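Local coordinates for protein monoglyceride lipase (Saccharomyces cerevisiae, PDB 4ZWN) that hydrolyses monoacylglycerols to free fatty acids and glycerol, preferring monounsaturated monoglycerides, and also takes part in the breakdown of fatty acid ethyl esters, at residues Asn87-Phe92 with Trp323-Thr328; Asp119-Val124 with Leu151-Gln156. The protein carries 2 engineered substitutions. All blocks are in the same frame, centred on the assembly; numbering follows the deposited sequence.

How the contacts relate
From the N terminus the chain first reaches 87-92, which leads into strand 89-94 of the central sheet of this alpha/beta hydrolase. Next comes helix 113-134, carrying 119-124. The chain then passes through strand 138-143 and enters helix 145-156, where 151-156 closes contact 2 over 26 intervening residues. Much later, after the remaining parallel strands, helix 310-326 returns with 323-328 and closes contact 1 over 230 residues. Contact 2 is therefore nested inside contact 1. Contact 1 ties a sheet strand to the C-terminal helix, and contact 2 joins two helices. Their centres lie about 19 Å apart, yet F92 CE1 packs 3.7 Å from F123 CD1.

Contact 1: Asn87-Phe92 with Trp323-Thr328; sequences NGYESF and WLDKHT
L324, in the last turn of the C-terminal helix 310-326, lies over the ring of Y89, on the segment that runs into the central sheet, so the contact fastens the end of this alpha/beta hydrolase chain to that sheet. L324 CD1 stands 4.0 Å from the centroid of the Y89 ring and only 2° off its normal, a CH-pi contact over the middle of one face. Farther out along the same ring, L324 CB is 3.5 Å from Y89 CZ. Leucine suits this place because its branch is broad enough to cover the face, and it also reaches L84 of helix 78-86 and F139 of strand 138-143. D325 follows and meets the rim instead. Its CG, anti to the carbonyl carbon (chi1 -70°), swings the carboxylate toward the phenol although CB itself does not point there, and OD1 lies in the ring plane. Y89 OH donates to D325 OD1; the modelled 2.5 Å is very short, and the exact length is doubtful. Aspartate fits as a short acid that can accept from this hydroxyl. The carboxylate and ring planes are 22° apart, and D325 OD2 turns to a salt bridge with K321. Past the helix end, T328 folds back: its OG1 donates to L324 O at 2.9 Å from above the carbonyl plane, and is also hydrogen-bonded to NH2 of R61. NE of the same arginine is hydrogen-bonded to Y89 OH. A phenylalanine in place of Y89 would probably leave D325 OD1 without its phenol donor and R61 NE without one partner. Tyrosine suits the site by dividing the chemistry along one side chain, with a flat apolar face for the leucine and, at the far end, a hydroxyl that D325 and R61 probably polarise.

Contact 2: Asp119-Val124 with Leu151-Gln156; sequences DLEHFV and LNYACQ
Y153 points its ring from helix 145-156 toward L120, E121 and V124 of helix 113-134, joining two helices of the alpha/beta hydrolase fold that are linked through sheet strand 138-143. The second of them follows the nucleophile elbow, and Y153 sits near its far end, away from the catalytic residues. The short segments cross almost at right angles (-81°) with their axes 12.5 Å apart at closest approach, a separation that a long side chain such as tyrosine can span. Its CG, anti to the backbone N, carries the ring out toward helix 113-134. L120 and V124, one helical turn apart, bring methyl groups obliquely to the ring, neither squarely over its face nor at its edge. L120 meets the inner part: its CD2 is 3.5 Å from Y153 CD1. V124 comes from the opposite direction and covers the outer end, with CG1 3.6 Å from Y153 OH and CG2 4.1 Å from Y153 CZ. Branched aliphatic residues suit this buried, apolar surround. E121 contributes the polar part. Its chain bends at chi2, bringing to the ring a carboxylate whose root does not point straight at it, and Y153 OH donates to E121 OE1 at 2.7 Å. The two flat groups are turned 49° against each other. OE1 lies in the plane of the tyrosine ring, whereas the phenol oxygen meets it from 43° out of the carboxylate plane. Bonds to the chain just beyond helix 145-156 complete this polar cluster: H159 N makes a weak hydrogen bond to Y153 OH, and E121 OE2, which lies 3.2 Å from Y153 CE1, is hydrogen-bonded to K158 N.

Contact 1: Asn87-Phe92 with Trp323-Thr328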
ATOM      1  N   ASN A  87     -13.638 -14.029  -2.451  1.00 37.80           N
ATOM      2  CA  ASN A  87     -13.206 -14.568  -3.737  1.00 36.69           C
ATOM      3  C   ASN A  87     -12.008 -15.503  -3.636  1.00 36.43           C
ATOM      4  O   ASN A  87     -11.267 -15.682  -4.603  1.00 41.59           O
ATOM      5  CB  ASN A  87     -12.892 -13.427  -4.701  1.00 33.42           C
ATOM      6  CG  ASN A  87     -14.129 -12.654  -5.098  1.00 36.60           C
ATOM      7  OD1 ASN A  87     -14.790 -12.983  -6.085  1.00 42.21           O
ATOM      8  ND2 ASN A  87     -14.459 -11.627  -4.324  1.00 34.41           N
ATOM      9  N   GLY A  88     -11.825 -16.096  -2.461  1.00 36.88           N
ATOM     10  CA  GLY A  88     -10.850 -17.155  -2.284  1.00 36.48           C
ATOM     11  C   GLY A  88      -9.418 -16.709  -2.069  1.00 39.17           C
ATOM     12  O   GLY A  88      -8.487 -17.431  -2.426  1.00 41.42           O
ATOM     13  N   TYR A  89      -9.236 -15.530  -1.480  1.00 41.32           N
ATOM     14  CA  TYR A  89      -7.895 -15.025  -1.203  1.00 38.59           C
ATOM     15  C   TYR A  89      -7.727 -14.561   0.239  1.00 36.69           C
ATOM     16  O   TYR A  89      -8.505 -13.748   0.743  1.00 34.20           O
ATOM     17  CB  TYR A  89      -7.545 -13.881  -2.158  1.00 37.40           C
ATOM     18  CG  TYR A  89      -7.371 -14.335  -3.586  1.00 41.38           C
ATOM     19  CD1 TYR A  89      -6.168 -14.879  -4.018  1.00 35.20           C
ATOM     20  CD2 TYR A  89      -8.412 -14.232  -4.500  1.00 40.02           C
ATOM     21  CE1 TYR A  89      -6.005 -15.305  -5.321  1.00 37.67           C
ATOM     22  CE2 TYR A  89      -8.258 -14.651  -5.803  1.00 39.31           C
ATOM     23  CZ  TYR A  89      -7.054 -15.189  -6.208  1.00 42.47           C
ATOM     24  OH  TYR A  89      -6.900 -15.609  -7.507  1.00 40.19           O
ATOM     25  N   GLU A  90      -6.698 -15.088   0.895  1.00 36.66           N
ATOM     26  CA  GLU A  90      -6.340 -14.653   2.236  1.00 35.85           C
ATOM     27  C   GLU A  90      -5.646 -13.298   2.186  1.00 37.12           C
ATOM     28  O   GLU A  90      -4.987 -12.966   1.199  1.00 38.80           O
ATOM     29  CB  GLU A  90      -5.432 -15.681   2.914  1.00 36.45           C
ATOM     30  CG  GLU A  90      -6.092 -17.022   3.171  1.00 37.85           C
ATOM     31  CD  GLU A  90      -5.136 -18.042   3.759  1.00 41.77           C
ATOM     32  OE1 GLU A  90      -3.906 -17.840   3.654  1.00 36.29           O
ATOM     33  OE2 GLU A  90      -5.617 -19.044   4.332  1.00 41.68           O
ATOM     34  N   SER A  91      -5.795 -12.518   3.250  1.00 35.41           N
ATOM     35  CA  SER A  91      -5.101 -11.242   3.359  1.00 33.82           C
ATOM     36  C   SER A  91      -4.302 -11.156   4.649  1.00 38.59           C
ATOM     37  O   SER A  91      -4.690 -11.712   5.677  1.00 37.02           O
ATOM     38  CB  SER A  91      -6.087 -10.073   3.292  1.00 33.28           C
ATOM     39  OG  SER A  91      -6.703  -9.977   2.022  1.00 35.83           O
ATOM     40  N   PHE A  92      -3.178 -10.454   4.581  1.00 38.34           N
ATOM     41  CA  PHE A  92      -2.411 -10.121   5.766  1.00 32.01           C
ATOM     42  C   PHE A  92      -1.980  -8.669   5.679  1.00 35.68           C
ATOM     43  O   PHE A  92      -1.387  -8.248   4.686  1.00 36.40           O
ATOM     44  CB  PHE A  92      -1.189 -11.030   5.919  1.00 36.45           C
ATOM     45  CG  PHE A  92      -0.450 -10.837   7.220  1.00 40.22           C
ATOM     46  CD1 PHE A  92       0.501  -9.839   7.354  1.00 38.58           C
ATOM     47  CD2 PHE A  92      -0.713 -11.654   8.308  1.00 40.25           C
ATOM     48  CE1 PHE A  92       1.177  -9.658   8.550  1.00 42.85           C
ATOM     49  CE2 PHE A  92      -0.041 -11.479   9.505  1.00 41.32           C
ATOM     50  CZ  PHE A  92       0.904 -10.481   9.626  1.00 37.48           C
ATOM     51  N   TRP A 323      -6.709 -10.717 -12.258  1.00 35.43           N
ATOM     52  CA  TRP A 323      -5.261 -10.776 -12.392  1.00 34.68           C
ATOM     53  C   TRP A 323      -4.680 -11.844 -11.472  1.00 32.21           C
ATOM     54  O   TRP A 323      -3.783 -12.591 -11.865  1.00 35.55           O
ATOM     55  CB  TRP A 323      -4.642  -9.412 -12.085  1.00 37.68           C
ATOM     56  CG  TRP A 323      -3.179  -9.339 -12.366  1.00 32.15           C
ATOM     57  CD1 TRP A 323      -2.587  -9.074 -13.566  1.00 28.15           C
ATOM     58  CD2 TRP A 323      -2.116  -9.526 -11.427  1.00 25.92           C
ATOM     59  NE1 TRP A 323      -1.221  -9.088 -13.433  1.00 35.68           N
ATOM     60  CE2 TRP A 323      -0.905  -9.364 -12.128  1.00 33.90           C
ATOM     61  CE3 TRP A 323      -2.071  -9.815 -10.061  1.00 28.40           C
ATOM     62  CZ2 TRP A 323       0.336  -9.481 -11.512  1.00 33.08           C
ATOM     63  CZ3 TRP A 323      -0.837  -9.932  -9.448  1.00 34.68           C
ATOM     64  CH2 TRP A 323       0.351  -9.764 -10.174  1.00 38.11           C
ATOM     65  N   LEU A 324      -5.200 -11.908 -10.249  1.00 33.75           N
ATOM     66  CA  LEU A 324      -4.776 -12.913  -9.276  1.00 36.56           C
ATOM     67  C   LEU A 324      -5.129 -14.322  -9.734  1.00 36.28           C
ATOM     68  O   LEU A 324      -4.313 -15.238  -9.633  1.00 36.33           O
ATOM     69  CB  LEU A 324      -5.413 -12.642  -7.912  1.00 32.05           C
ATOM     70  CG  LEU A 324      -4.917 -11.427  -7.133  1.00 33.87           C
ATOM     71  CD1 LEU A 324      -5.788 -11.195  -5.912  1.00 32.97           C
ATOM     72  CD2 LEU A 324      -3.463 -11.614  -6.733  1.00 39.31           C
ATOM     73  N   ASP A 325      -6.357 -14.489 -10.221  1.00 34.58           N
ATOM     74  CA  ASP A 325      -6.812 -15.778 -10.726  1.00 35.91           C
ATOM     75  C   ASP A 325      -5.897 -16.264 -11.838  1.00 38.39           C
ATOM     76  O   ASP A 325      -5.517 -17.433 -11.873  1.00 45.17           O
ATOM     77  CB  ASP A 325      -8.255 -15.689 -11.234  1.00 36.95           C
ATOM     78  CG  ASP A 325      -9.258 -15.501 -10.113  1.00 36.75           C
ATOM     79  OD1 ASP A 325      -8.909 -15.775  -8.944  1.00 40.25           O
ATOM     80  OD2 ASP A 325     -10.398 -15.086 -10.403  1.00 37.32           O
ATOM     81  N   LYS A 326      -5.538 -15.352 -12.735  1.00 34.66           N
ATOM     82  CA  LYS A 326      -4.665 -15.676 -13.857  1.00 40.39           C
ATOM     83  C   LYS A 326      -3.315 -16.223 -13.389  1.00 42.77           C
ATOM     84  O   LYS A 326      -2.721 -17.078 -14.050  1.00 40.40           O
ATOM     85  CB  LYS A 326      -4.462 -14.444 -14.740  1.00 34.97           C
ATOM     86  CG  LYS A 326      -3.681 -14.712 -16.010  1.00 45.14           C
ATOM     87  CD  LYS A 326      -3.480 -13.439 -16.813  1.00 46.77           C
ATOM     88  CE  LYS A 326      -2.779 -13.734 -18.126  1.00 53.72           C
ATOM     89  NZ  LYS A 326      -1.533 -14.521 -17.906  1.00 56.92           N
ATOM     90  N   HIS A 327      -2.845 -15.744 -12.240  1.00 39.67           N
ATOM     91  CA  HIS A 327      -1.533 -16.138 -11.734  1.00 38.81           C
ATOM     92  C   HIS A 327      -1.657 -17.161 -10.615  1.00 40.09           C
ATOM     93  O   HIS A 327      -0.694 -17.445  -9.880  1.00 40.04           O
ATOM     94  CB  HIS A 327      -0.760 -14.910 -11.280  1.00 35.18           C
ATOM     95  CG  HIS A 327      -0.445 -13.966 -12.395  1.00 40.64           C
ATOM     96  ND1 HIS A 327      -1.335 -13.008 -12.839  1.00 34.92           N
ATOM     97  CD2 HIS A 327       0.656 -13.844 -13.177  1.00 35.70           C
ATOM     98  CE1 HIS A 327      -0.791 -12.333 -13.835  1.00 37.35           C
ATOM     99  NE2 HIS A 327       0.415 -12.819 -14.060  1.00 35.14           N
ATOM    100  N   THR A 328      -2.857 -17.733 -10.514  1.00 42.12           N
ATOM    101  CA  THR A 328      -3.076 -18.916  -9.674  1.00 49.51           C
ATOM    102  C   THR A 328      -3.873 -20.006 -10.410  1.00 55.56           C
ATOM    103  O   THR A 328      -4.418 -20.955  -9.795  1.00 62.54           O
ATOM    104  CB  THR A 328      -3.776 -18.548  -8.331  1.00 46.26           C
ATOM    105  OG1 THR A 328      -5.016 -17.884  -8.574  1.00 36.83           O
ATOM    106  CG2 THR A 328      -2.887 -17.623  -7.496  1.00 34.67           C
TER

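Contact 2: Asp119-Val124 with Leu151-Gln156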
ATOM      1  N   ASP A 119      11.227  -4.304   9.026  1.00 33.66           N
ATOM      2  CA  ASP A 119       9.942  -4.753   9.549  1.00 33.67           C
ATOM      3  C   ASP A 119       9.205  -5.561   8.493  1.00 34.40           C
ATOM      4  O   ASP A 119       8.570  -6.567   8.800  1.00 32.39           O
ATOM      5  CB  ASP A 119       9.076  -3.571   9.992  1.00 38.37           C
ATOM      6  CG  ASP A 119       9.674  -2.809  11.157  1.00 38.20           C
ATOM      7  OD1 ASP A 119      10.507  -3.383  11.890  1.00 39.77           O
ATOM      8  OD2 ASP A 119       9.303  -1.632  11.343  1.00 35.00           O
ATOM      9  N   LEU A 120       9.297  -5.109   7.246  1.00 35.67           N
ATOM     10  CA  LEU A 120       8.624  -5.774   6.138  1.00 37.55           C
ATOM     11  C   LEU A 120       9.152  -7.192   5.942  1.00 34.72           C
ATOM     12  O   LEU A 120       8.370  -8.125   5.766  1.00 34.54           O
ATOM     13  CB  LEU A 120       8.785  -4.967   4.846  1.00 36.18           C
ATOM     14  CG  LEU A 120       8.078  -5.525   3.606  1.00 31.36           C
ATOM     15  CD1 LEU A 120       6.600  -5.764   3.882  1.00 26.96           C
ATOM     16  CD2 LEU A 120       8.252  -4.583   2.430  1.00 32.91           C
ATOM     17  N   GLU A 121      10.473  -7.352   5.982  1.00 35.70           N
ATOM     18  CA  GLU A 121      11.084  -8.669   5.816  1.00 37.75           C
ATOM     19  C   GLU A 121      10.594  -9.641   6.882  1.00 35.52           C
ATOM     20  O   GLU A 121      10.413 -10.829   6.612  1.00 41.10           O
ATOM     21  CB  GLU A 121      12.613  -8.575   5.860  1.00 35.01           C
ATOM     22  CG  GLU A 121      13.244  -7.767   4.732  1.00 33.56           C
ATOM     23  CD  GLU A 121      13.238  -8.488   3.393  1.00 40.67           C
ATOM     24  OE1 GLU A 121      12.668  -9.596   3.298  1.00 42.10           O
ATOM     25  OE2 GLU A 121      13.817  -7.944   2.430  1.00 38.68           O
ATOM     26  N   HIS A 122      10.374  -9.130   8.089  1.00 36.35           N
ATOM     27  CA  HIS A 122       9.887  -9.953   9.191  1.00 36.71           C
ATOM     28  C   HIS A 122       8.509 -10.541   8.908  1.00 38.24           C
ATOM     29  O   HIS A 122       8.264 -11.717   9.175  1.00 41.33           O
ATOM     30  CB  HIS A 122       9.832  -9.145  10.488  1.00 38.94           C
ATOM     31  CG  HIS A 122       9.127  -9.854  11.601  1.00 42.77           C
ATOM     32  ND1 HIS A 122       9.727 -10.843  12.351  1.00 43.59           N
ATOM     33  CD2 HIS A 122       7.864  -9.738  12.074  1.00 38.20           C
ATOM     34  CE1 HIS A 122       8.869 -11.295  13.248  1.00 39.91           C
ATOM     35  NE2 HIS A 122       7.730 -10.643  13.100  1.00 35.16           N
ATOM     36  N   PHE A 123       7.613  -9.716   8.376  1.00 33.82           N
ATOM     37  CA  PHE A 123       6.239 -10.139   8.130  1.00 34.98           C
ATOM     38  C   PHE A 123       6.101 -10.883   6.811  1.00 39.16           C
ATOM     39  O   PHE A 123       5.151 -11.640   6.617  1.00 44.44           O
ATOM     40  CB  PHE A 123       5.297  -8.937   8.159  1.00 34.69           C
ATOM     41  CG  PHE A 123       5.087  -8.376   9.531  1.00 36.30           C
ATOM     42  CD1 PHE A 123       4.243  -9.011  10.430  1.00 37.23           C
ATOM     43  CD2 PHE A 123       5.738  -7.221   9.930  1.00 38.70           C
ATOM     44  CE1 PHE A 123       4.050  -8.503  11.699  1.00 37.40           C
ATOM     45  CE2 PHE A 123       5.550  -6.706  11.197  1.00 39.01           C
ATOM     46  CZ  PHE A 123       4.704  -7.348  12.084  1.00 40.00           C
ATOM     47  N   VAL A 124       7.049 -10.664   5.908  1.00 36.71           N
ATOM     48  CA  VAL A 124       7.113 -11.446   4.683  1.00 36.42           C
ATOM     49  C   VAL A 124       7.450 -12.889   5.035  1.00 40.88           C
ATOM     50  O   VAL A 124       6.773 -13.820   4.602  1.00 44.83           O
ATOM     51  CB  VAL A 124       8.156 -10.886   3.690  1.00 35.26           C
ATOM     52  CG1 VAL A 124       8.529 -11.935   2.656  1.00 34.74           C
ATOM     53  CG2 VAL A 124       7.629  -9.632   3.015  1.00 30.53           C
ATOM     54  N   LEU A 151       6.889  -1.748  -4.832  1.00 32.16           N
ATOM     55  CA  LEU A 151       7.660  -1.787  -6.070  1.00 33.19           C
ATOM     56  C   LEU A 151       9.158  -1.832  -5.788  1.00 33.92           C
ATOM     57  O   LEU A 151       9.918  -2.446  -6.536  1.00 36.30           O
ATOM     58  CB  LEU A 151       7.324  -0.584  -6.953  1.00 32.08           C
ATOM     59  CG  LEU A 151       5.882  -0.525  -7.460  1.00 33.39           C
ATOM     60  CD1 LEU A 151       5.680   0.689  -8.351  1.00 21.27           C
ATOM     61  CD2 LEU A 151       5.514  -1.805  -8.199  1.00 29.79           C
ATOM     62  N   ASN A 152       9.580  -1.188  -4.703  1.00 28.23           N
ATOM     63  CA  ASN A 152      10.985  -1.216  -4.317  1.00 30.53           C
ATOM     64  C   ASN A 152      11.401  -2.573  -3.756  1.00 32.60           C
ATOM     65  O   ASN A 152      12.517  -3.029  -4.001  1.00 30.47           O
ATOM     66  CB  ASN A 152      11.289  -0.114  -3.301  1.00 34.26           C
ATOM     67  CG  ASN A 152      11.653   1.204  -3.964  1.00 33.25           C
ATOM     68  OD1 ASN A 152      12.765   1.371  -4.465  1.00 33.56           O
ATOM     69  ND2 ASN A 152      10.718   2.145  -3.969  1.00 25.94           N
ATOM     70  N   TYR A 153      10.503  -3.219  -3.012  1.00 34.89           N
ATOM     71  CA  TYR A 153      10.792  -4.545  -2.478  1.00 33.11           C
ATOM     72  C   TYR A 153      11.076  -5.515  -3.617  1.00 33.69           C
ATOM     73  O   TYR A 153      11.929  -6.393  -3.495  1.00 33.17           O
ATOM     74  CB  TYR A 153       9.639  -5.067  -1.615  1.00 35.18           C
ATOM     75  CG  TYR A 153       9.991  -6.341  -0.872  1.00 40.88           C
ATOM     76  CD1 TYR A 153      10.582  -6.293   0.386  1.00 39.86           C
ATOM     77  CD2 TYR A 153       9.751  -7.589  -1.436  1.00 37.74           C
ATOM     78  CE1 TYR A 153      10.914  -7.456   1.067  1.00 43.79           C
ATOM     79  CE2 TYR A 153      10.079  -8.756  -0.765  1.00 38.30           C
ATOM     80  CZ  TYR A 153      10.661  -8.684   0.484  1.00 40.19           C
ATOM     81  OH  TYR A 153      10.989  -9.842   1.152  1.00 38.71           O
ATOM     82  N   ALA A 154      10.368  -5.338  -4.729  1.00 33.52           N
ATOM     83  CA  ALA A 154      10.590  -6.151  -5.920  1.00 31.86           C
ATOM     84  C   ALA A 154      12.010  -5.985  -6.472  1.00 32.50           C
ATOM     85  O   ALA A 154      12.493  -6.831  -7.221  1.00 38.04           O
ATOM     86  CB  ALA A 154       9.566  -5.805  -6.991  1.00 34.21           C
ATOM     87  N   CYS A 155      12.674  -4.895  -6.098  1.00 31.60           N
ATOM     88  CA  CYS A 155      14.032  -4.636  -6.561  1.00 31.64           C
ATOM     89  C   CYS A 155      15.082  -4.988  -5.508  1.00 33.85           C
ATOM     90  O   CYS A 155      16.207  -5.357  -5.846  1.00 34.62           O
ATOM     91  CB  CYS A 155      14.189  -3.169  -6.964  1.00 32.31           C
ATOM     92  SG  CYS A 155      13.084  -2.623  -8.287  1.00 33.35           S
ATOM     93  N   GLN A 156      14.710  -4.882  -4.236  1.00 33.64           N
ATOM     94  CA  GLN A 156      15.689  -4.970  -3.157  1.00 31.25           C
ATOM     95  C   GLN A 156      15.344  -6.000  -2.084  1.00 33.50           C
ATOM     96  O   GLN A 156      16.165  -6.280  -1.211  1.00 38.30           O
ATOM     97  CB  GLN A 156      15.855  -3.600  -2.499  1.00 30.61           C
ATOM     98  CG  GLN A 156      14.690  -3.197  -1.615  1.00 29.13           C
ATOM     99  CD  GLN A 156      14.846  -1.802  -1.053  1.00 31.04           C
ATOM    100  OE1 GLN A 156      14.729  -0.814  -1.776  1.00 36.27           O
ATOM    101  NE2 GLN A 156      15.118  -1.713   0.243  1.00 33.96           N
TER